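PDB 2GH9: maltose/maltodextrin-binding protein from Thermus thermophilus, which binds maltotriose, and probably delivers it to a membrane transporter as other periplasmic maltodextrin-binding proteins do. Local coordinates for residues 116-121 with 245-250. Sequence-based numbering, arbitrary orientation.
Sequences ALIYNK and VDFGIA
The ring of Y119 lies flat over the backbone of G248. G248 CA sits 3.7 Å from the centroid of the Y119 ring, 20° off its normal, a CH-pi contact. CG of Y119 stands between the backbone N and the carbonyl carbon (chi1 56°), which folds the ring across to the neighbouring strand. Glycine suits this position, since a CB on G248 would clash with the ring. A250 CB meets the ring edge, 3.9 Å from Y119 CE1. A water in the ring plane links Y119 OH to I249 O, donating to I249 O at 2.7 Å. An alanine in place of Y119 would probably leave G248 CA without its aromatic cover and that water without its phenolic partner.

On the sheet face that carries I118, N120, F247 and I249, I118 CG2 lies 3.7 Å from F247 CB. V321 and Y240 pack on F247. Where strand 116-120 gives way to K121, K121 CD comes to 3.2 Å from D246 OD2, but K121 NZ stays 4.5 Å from D246 OD2, beyond a salt bridge. A second water donates to N120 OD1 and accepts from D246 N; N120 OD1 also takes the K122 N-H.

Between the two faces, L117 and Y119 pair antiparallel with A250 and G248, two hydrogen bonds each. K121 N to D246 O, 2.9 Å, extends the pairing. Within the chain, strand 247-250 is an outermost strand of a four-stranded mixed sheet in this periplasmic solute-binding fold; strand 227-232 flanks 116-120 across from it. I118 lies about 11 Å from a bound glucose unit. Backbone bonds fix the register, while one aromatic face on glycine and two waters join the segments beyond them.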
loop_
_atom_site.group_PDB
_atom_site.type_symbol
_atom_site.label_atom_id
_atom_site.label_comp_id
_atom_site.label_asym_id
_atom_site.label_seq_id
_atom_site.Cartn_x
_atom_site.Cartn_y
_atom_site.Cartn_z
ATOM N N ALA A 116 -1.467 6.783 -6.408
ATOM C CA ALA A 116 -1.264 7.944 -7.255
ATOM C C ALA A 116 -2.400 8.010 -8.293
ATOM O O ALA A 116 -3.177 7.066 -8.462
ATOM C CB ALA A 116 0.066 7.862 -7.976
ATOM N N LEU A 117 -2.451 9.132 -8.994
ATOM C CA LEU A 117 -3.346 9.311 -10.106
ATOM C C LEU A 117 -2.720 8.599 -11.306
ATOM O O LEU A 117 -1.710 9.047 -11.859
ATOM C CB LEU A 117 -3.572 10.801 -10.393
ATOM C CG LEU A 117 -4.467 11.056 -11.615
ATOM C CD1 LEU A 117 -5.878 10.589 -11.293
ATOM C CD2 LEU A 117 -4.423 12.506 -12.021
ATOM N N ILE A 118 -3.320 7.467 -11.668
ATOM C CA ILE A 118 -2.908 6.707 -12.826
ATOM C C ILE A 118 -3.962 6.970 -13.912
ATOM O O ILE A 118 -5.152 6.713 -13.728
ATOM C CB ILE A 118 -2.758 5.221 -12.521
ATOM C CG1 ILE A 118 -1.933 5.018 -11.239
ATOM C CG2 ILE A 118 -2.097 4.481 -13.720
ATOM C CD1 ILE A 118 -1.844 3.523 -10.770
ATOM N N TYR A 119 -3.506 7.524 -15.027
ATOM C CA TYR A 119 -4.402 7.955 -16.109
ATOM C C TYR A 119 -4.107 7.208 -17.391
ATOM O O TYR A 119 -2.943 7.047 -17.763
ATOM C CB TYR A 119 -4.325 9.476 -16.376
ATOM C CG TYR A 119 -2.973 10.056 -16.679
ATOM C CD1 TYR A 119 -2.133 10.464 -15.652
ATOM C CD2 TYR A 119 -2.536 10.238 -18.002
ATOM C CE1 TYR A 119 -0.914 10.999 -15.897
ATOM C CE2 TYR A 119 -1.301 10.774 -18.263
ATOM C CZ TYR A 119 -0.488 11.157 -17.208
ATOM O OH TYR A 119 0.761 11.691 -17.415
ATOM N N ASN A 120 -5.182 6.759 -18.039
ATOM C CA ASN A 120 -5.122 6.066 -19.315
ATOM C C ASN A 120 -5.004 7.110 -20.423
ATOM O O ASN A 120 -5.925 7.899 -20.649
ATOM C CB ASN A 120 -6.376 5.196 -19.515
ATOM C CG ASN A 120 -6.325 4.352 -20.798
ATOM O OD1 ASN A 120 -5.513 4.615 -21.691
ATOM N ND2 ASN A 120 -7.203 3.346 -20.886
ATOM N N LYS A 121 -3.866 7.082 -21.108
ATOM C CA LYS A 121 -3.500 8.067 -22.143
ATOM C C LYS A 121 -4.328 8.059 -23.442
ATOM O O LYS A 121 -4.177 8.935 -24.292
ATOM C CB LYS A 121 -2.002 7.938 -22.462
ATOM C CG LYS A 121 -1.105 8.483 -21.373
ATOM C CD LYS A 121 0.342 8.195 -21.641
ATOM C CE LYS A 121 1.251 9.093 -20.826
ATOM N NZ LYS A 121 2.667 8.789 -21.061
ATOM N N VAL A 245 -2.322 -1.218 -21.525
ATOM C CA VAL A 245 -2.793 0.149 -21.260
ATOM C C VAL A 245 -1.595 1.091 -21.195
ATOM O O VAL A 245 -0.636 0.816 -20.469
ATOM C CB VAL A 245 -3.585 0.267 -19.913
ATOM C CG1 VAL A 245 -3.894 1.741 -19.592
ATOM C CG2 VAL A 245 -4.859 -0.585 -19.938
ATOM N N ASP A 246 -1.644 2.189 -21.957
ATOM C CA ASP A 246 -0.598 3.212 -21.889
ATOM C C ASP A 246 -0.979 4.217 -20.804
ATOM O O ASP A 246 -1.836 5.077 -21.023
ATOM C CB ASP A 246 -0.408 3.916 -23.237
ATOM C CG ASP A 246 0.778 4.874 -23.242
ATOM O OD1 ASP A 246 1.840 4.568 -22.665
ATOM O OD2 ASP A 246 0.668 5.951 -23.856
ATOM N N PHE A 247 -0.347 4.090 -19.636
ATOM C CA PHE A 247 -0.710 4.894 -18.462
ATOM C C PHE A 247 0.360 5.922 -18.160
ATOM O O PHE A 247 1.541 5.752 -18.509
ATOM C CB PHE A 247 -0.959 4.009 -17.219
ATOM C CG PHE A 247 0.160 3.061 -16.933
ATOM C CD1 PHE A 247 0.111 1.750 -17.396
ATOM C CD2 PHE A 247 1.290 3.490 -16.238
ATOM C CE1 PHE A 247 1.175 0.869 -17.166
ATOM C CE2 PHE A 247 2.360 2.617 -15.996
ATOM C CZ PHE A 247 2.301 1.309 -16.455
ATOM N N GLY A 248 -0.067 6.998 -17.507
ATOM C CA GLY A 248 0.840 7.917 -16.848
ATOM C C GLY A 248 0.590 7.911 -15.341
ATOM O O GLY A 248 -0.469 7.527 -14.883
ATOM N N ILE A 249 1.602 8.328 -14.595
ATOM C CA ILE A 249 1.555 8.451 -13.146
ATOM C C ILE A 249 1.717 9.923 -12.790
ATOM O O ILE A 249 2.680 10.586 -13.233
ATOM C CB ILE A 249 2.702 7.635 -12.505
ATOM C CG1 ILE A 249 2.496 6.145 -12.809
ATOM C CG2 ILE A 249 2.795 7.897 -10.966
ATOM C CD1 ILE A 249 3.747 5.304 -12.749
ATOM N N ALA A 250 0.786 10.421 -11.969
ATOM C CA ALA A 250 0.793 11.806 -11.515
ATOM C C ALA A 250 0.287 11.870 -10.065
ATOM O O ALA A 250 -0.408 10.958 -9.605
ATOM C CB ALA A 250 -0.084 12.657 -12.425
HETATM O O HOH W 1 2.400 12.533 -15.039
HETATM O O HOH W 2 -4.354 2.594 -23.453
#